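Local coordinates for protein putative esterase (Bacteroides intestinalis DSM 17393, PDB 5VOL) that acts as a feruloyl esterase of carbohydrate esterase family 1, probably releasing ferulic acid from arabinoxylan in concert with xylanases, at residues G105-Y108 against E109-F112; D68-D71 against R72-S76. All coordinates share one frame; numbering follows the deposited sequence.

Contact 1 of 2, residues G105-Y108 against E109-F112; sequences GWKY and ETFF
Y108 lays one face of its ring against the edge of F111, three residues further along the chain. From CB outward, Y108 starts beside the peptide to E109, and contact with F111 begins only at the ring, with Y108 CD1 4.0 Å from F111 CD2. With CG anti to its own N (chi1 -166°), the ring swings alongside the F111 side chain; Y108 CE1 is 3.8 Å from F111 CD2, which stands over the ring centre, and Y108 CZ is 3.7 Å from F111 CE2. The hydroxyl at the tip sits in the plane of the F111 ring, at its edge, and bonds outward to the carbonyl of N88. This is an edge-to-face aromatic pair, centroids 5.0 Å apart and planes at 66°. It belongs to the first turn of helix 108-123, where K107 is the N-cap: its carbonyl accepts F111 N (3.1 Å), and Y108 O accepts F112 N. Tyrosine suits a buried place that ends at a backbone acceptor; phenylalanine, with no polar group to satisfy, suits the neighbouring place, also packing on L22 and R26. On the more open side, lysine and threonine suit water: one molecule accepts from K107 NZ and donates to T110 OG1 (2.8 Å), which also bonds D102.

Contact 2 of 2, residues D68-D71 against R72-S76; sequences DVMD and RLVAS
Residues 68-71 and 72-76 are successive turns of one helix, 66-76, and each residue from R72 to A75 gives its N-H to the carbonyl four places earlier. The bonds differ in quality. V74 N reaches M70 O at 2.7 Å, nearly in line with the carbonyl, and L73 N meets V69 O in the carbonyl plane at 2.9 Å. R72 N lies 34° out of the carbonyl plane of D68 as it reaches D68 O, and the A75 N bond to D71 O is weak, at 3.3 Å. On the buried side, V69 and L73 run side by side: V69 CG1, anti to the backbone N (chi1 176°), touches L73 CD1 at 3.8 Å. Compact apolar groups suit this buried face, where V69 packs against the H258, Y262 and L265 side chains of helix 254-271. M70, bent at both chi2 and chi3, crosses over V74 so that its CE meets V74 CG2 at 3.5 Å, a long flexible thioether that also packs on L265 and M82. The polar side chains turn elsewhere. D71 pairs with K67 one turn back and bonds S10, whereas D68 and R72 face another copy of the protein, D68 forming a salt bridge to R63 of the second subunit and R72 one to D253 of the second subunit. The chemistry is largely divided: V69, M70 and L73 pack mainly within their own chain, although V69 also touches E255 of the second subunit, while the charges of D68 and R72 are matched across the interface.

Contact 2 comes first along the chain and contact 1 follows, with strand 83-87 of the central mixed sheet lying between them in sequence. Contact 2 lies within helix 66-76, while contact 1 spans the junction of the short strand 106-107 with helix 108-123. Their centres are 33 Å apart and their nearest atoms about 17 Å, and they occupy opposite sides of the chain's centre. Both belong to the alpha/beta-hydrolase fold of this esterase. Contact 2 packs beside helix 254-271 and meets a second subunit, whereas contact 1 lies near strand 24-32 and helix 140-151, with no other chain of the assembly touching it. Contact 2 thus serves both its own chain's packing and the subunit interface, contact 1 the packing alone.

Contact 1 of 2, residues G105-Y108 against E109-F112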
loop_
_atom_site.group_PDB
_atom_site.type_symbol
_atom_site.label_atom_id
_atom_site.label_comp_id
_atom_site.label_asym_id
_atom_site.label_seq_id
_atom_site.Cartn_x
_atom_site.Cartn_y
_atom_site.Cartn_z
ATOM N N GLY C 105 -7.632 -13.232 42.814
ATOM C CA GLY C 105 -8.150 -14.535 42.429
ATOM C C GLY C 105 -7.702 -15.075 41.069
ATOM O O GLY C 105 -8.093 -16.177 40.672
ATOM N N TRP C 106 -6.868 -14.315 40.362
ATOM C CA TRP C 106 -6.485 -14.655 38.995
ATOM C C TRP C 106 -5.217 -13.878 38.624
ATOM O O TRP C 106 -5.278 -12.796 38.045
ATOM C CB TRP C 106 -7.637 -14.338 38.036
ATOM C CG TRP C 106 -7.496 -14.916 36.646
ATOM C CD1 TRP C 106 -7.161 -14.242 35.500
ATOM C CD2 TRP C 106 -7.690 -16.280 36.267
ATOM N NE1 TRP C 106 -7.145 -15.109 34.429
ATOM C CE2 TRP C 106 -7.459 -16.367 34.875
ATOM C CE3 TRP C 106 -8.034 -17.440 36.968
ATOM C CZ2 TRP C 106 -7.569 -17.564 34.178
ATOM C CZ3 TRP C 106 -8.146 -18.625 36.279
ATOM C CH2 TRP C 106 -7.911 -18.683 34.898
ATOM N N LYS C 107 -4.071 -14.434 38.990
ATOM C CA LYS C 107 -2.811 -13.744 38.848
ATOM C C LYS C 107 -2.223 -14.102 37.478
ATOM O O LYS C 107 -1.269 -14.872 37.381
ATOM C CB LYS C 107 -1.864 -14.123 39.995
ATOM C CG LYS C 107 -2.493 -13.930 41.384
ATOM C CD LYS C 107 -1.449 -13.738 42.477
ATOM C CE LYS C 107 -0.460 -14.856 42.483
ATOM N NZ LYS C 107 0.825 -14.481 43.155
ATOM N N TYR C 108 -2.829 -13.565 36.424
ATOM C CA TYR C 108 -2.489 -13.998 35.072
ATOM C C TYR C 108 -1.069 -13.598 34.704
ATOM O O TYR C 108 -0.352 -14.354 34.051
ATOM C CB TYR C 108 -3.489 -13.439 34.046
ATOM C CG TYR C 108 -3.389 -14.130 32.703
ATOM C CD1 TYR C 108 -4.122 -15.276 32.434
ATOM C CD2 TYR C 108 -2.528 -13.654 31.717
ATOM C CE1 TYR C 108 -4.026 -15.914 31.210
ATOM C CE2 TYR C 108 -2.420 -14.290 30.493
ATOM C CZ TYR C 108 -3.171 -15.415 30.243
ATOM O OH TYR C 108 -3.068 -16.050 29.027
ATOM N N GLU C 109 -0.642 -12.421 35.131
ATOM C CA GLU C 109 0.694 -11.965 34.777
ATOM C C GLU C 109 1.747 -12.871 35.422
ATOM O O GLU C 109 2.773 -13.216 34.808
ATOM C CB GLU C 109 0.894 -10.509 35.199
ATOM C CG GLU C 109 2.185 -9.863 34.675
ATOM C CD GLU C 109 2.171 -8.351 34.802
ATOM O OE1 GLU C 109 1.078 -7.766 34.680
ATOM O OE2 GLU C 109 3.244 -7.740 35.030
ATOM N N THR C 110 1.490 -13.278 36.663
ATOM C CA THR C 110 2.421 -14.157 37.348
ATOM C C THR C 110 2.470 -15.492 36.616
ATOM O O THR C 110 3.536 -16.088 36.470
ATOM C CB THR C 110 2.018 -14.374 38.843
ATOM O OG1 THR C 110 2.102 -13.126 39.539
ATOM C CG2 THR C 110 2.939 -15.377 39.500
ATOM N N PHE C 111 1.313 -15.947 36.137
ATOM C CA PHE C 111 1.263 -17.149 35.308
ATOM C C PHE C 111 2.094 -16.944 34.030
ATOM O O PHE C 111 2.857 -17.819 33.617
ATOM C CB PHE C 111 -0.182 -17.504 34.939
ATOM C CG PHE C 111 -0.315 -18.214 33.607
ATOM C CD1 PHE C 111 0.090 -19.529 33.463
ATOM C CD2 PHE C 111 -0.835 -17.551 32.504
ATOM C CE1 PHE C 111 -0.025 -20.177 32.248
ATOM C CE2 PHE C 111 -0.973 -18.190 31.293
ATOM C CZ PHE C 111 -0.557 -19.500 31.151
ATOM N N PHE C 112 1.923 -15.785 33.403
ATOM C CA PHE C 112 2.590 -15.508 32.124
ATOM C C PHE C 112 4.114 -15.582 32.271
ATOM O O PHE C 112 4.791 -16.291 31.528
ATOM C CB PHE C 112 2.177 -14.135 31.590
ATOM C CG PHE C 112 2.751 -13.827 30.231
ATOM C CD1 PHE C 112 4.003 -13.243 30.113
ATOM C CD2 PHE C 112 2.047 -14.151 29.081
ATOM C CE1 PHE C 112 4.549 -12.961 28.850
ATOM C CE2 PHE C 112 2.578 -13.883 27.814
ATOM C CZ PHE C 112 3.832 -13.289 27.702
HETATM O O HOH W 1 3.449 -13.094 42.042
#

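Contact 2 of 2, residues D68-D71 against R72-S76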
loop_
_atom_site.group_PDB
_atom_site.type_symbol
_atom_site.label_atom_id
_atom_site.label_comp_id
_atom_site.label_asym_id
_atom_site.label_seq_id
_atom_site.Cartn_x
_atom_site.Cartn_y
_atom_site.Cartn_z
ATOM N N ASP C 68 -0.757 -18.005 7.170
ATOM C CA ASP C 68 -0.713 -17.584 5.766
ATOM C C ASP C 68 0.079 -16.302 5.583
ATOM O O ASP C 68 0.784 -16.147 4.586
ATOM C CB ASP C 68 -2.133 -17.413 5.204
ATOM C CG ASP C 68 -2.880 -18.719 5.138
ATOM O OD1 ASP C 68 -2.201 -19.769 5.088
ATOM O OD2 ASP C 68 -4.131 -18.711 5.141
ATOM N N VAL C 69 -0.056 -15.370 6.521
ATOM C CA VAL C 69 0.693 -14.126 6.449
ATOM C C VAL C 69 2.188 -14.400 6.656
ATOM O O VAL C 69 3.021 -13.885 5.908
ATOM C CB VAL C 69 0.203 -13.097 7.484
ATOM C CG1 VAL C 69 1.077 -11.844 7.442
ATOM C CG2 VAL C 69 -1.262 -12.731 7.228
ATOM N N MET C 70 2.533 -15.226 7.651
ATOM C CA MET C 70 3.934 -15.585 7.848
ATOM C C MET C 70 4.533 -16.314 6.641
ATOM O O MET C 70 5.671 -16.040 6.258
ATOM C CB MET C 70 4.110 -16.442 9.108
ATOM C CG MET C 70 4.221 -15.641 10.396
ATOM S SD MET C 70 5.736 -14.661 10.490
ATOM C CE MET C 70 6.964 -15.946 10.748
ATOM N N ASP C 71 3.793 -17.244 6.050
ATOM C CA ASP C 71 4.310 -17.982 4.904
ATOM C C ASP C 71 4.661 -17.033 3.749
ATOM O O ASP C 71 5.689 -17.198 3.100
ATOM C CB ASP C 71 3.308 -19.031 4.433
ATOM C CG ASP C 71 3.221 -20.229 5.378
ATOM O OD1 ASP C 71 4.120 -20.392 6.232
ATOM O OD2 ASP C 71 2.247 -20.998 5.250
ATOM N N ARG C 72 3.807 -16.032 3.523
ATOM C CA ARG C 72 4.089 -14.960 2.569
ATOM C C ARG C 72 5.330 -14.141 2.967
ATOM O O ARG C 72 6.272 -13.991 2.176
ATOM C CB ARG C 72 2.857 -14.041 2.428
ATOM C CG ARG C 72 3.110 -12.770 1.625
ATOM C CD ARG C 72 2.989 -13.029 0.116
ATOM N NE ARG C 72 1.605 -13.102 -0.357
ATOM C CZ ARG C 72 0.968 -14.225 -0.676
ATOM N NH1 ARG C 72 -0.284 -14.175 -1.114
ATOM N NH2 ARG C 72 1.579 -15.399 -0.577
ATOM N N LEU C 73 5.352 -13.615 4.189
ATOM C CA LEU C 73 6.401 -12.682 4.564
ATOM C C LEU C 73 7.746 -13.381 4.812
ATOM O O LEU C 73 8.807 -12.784 4.613
ATOM C CB LEU C 73 5.966 -11.866 5.788
ATOM C CG LEU C 73 4.754 -10.964 5.494
ATOM C CD1 LEU C 73 4.340 -10.129 6.691
ATOM C CD2 LEU C 73 5.012 -10.060 4.284
ATOM N N VAL C 74 7.720 -14.648 5.216
ATOM C CA VAL C 74 8.972 -15.382 5.373
ATOM C C VAL C 74 9.596 -15.627 3.991
ATOM O O VAL C 74 10.798 -15.466 3.818
ATOM C CB VAL C 74 8.770 -16.720 6.121
ATOM C CG1 VAL C 74 9.955 -17.634 5.902
ATOM C CG2 VAL C 74 8.526 -16.468 7.634
ATOM N N ALA C 75 8.777 -15.982 3.009
ATOM C CA ALA C 75 9.277 -16.269 1.657
ATOM C C ALA C 75 9.867 -15.036 0.965
ATOM O O ALA C 75 10.787 -15.163 0.173
ATOM C CB ALA C 75 8.185 -16.861 0.809
ATOM N N SER C 76 9.338 -13.854 1.266
ATOM C CA SER C 76 9.833 -12.615 0.671
ATOM C C SER C 76 11.001 -12.022 1.458
ATOM O O SER C 76 11.628 -11.065 1.015
ATOM C CB SER C 76 8.718 -11.576 0.584
ATOM O OG SER C 76 8.450 -11.020 1.866
#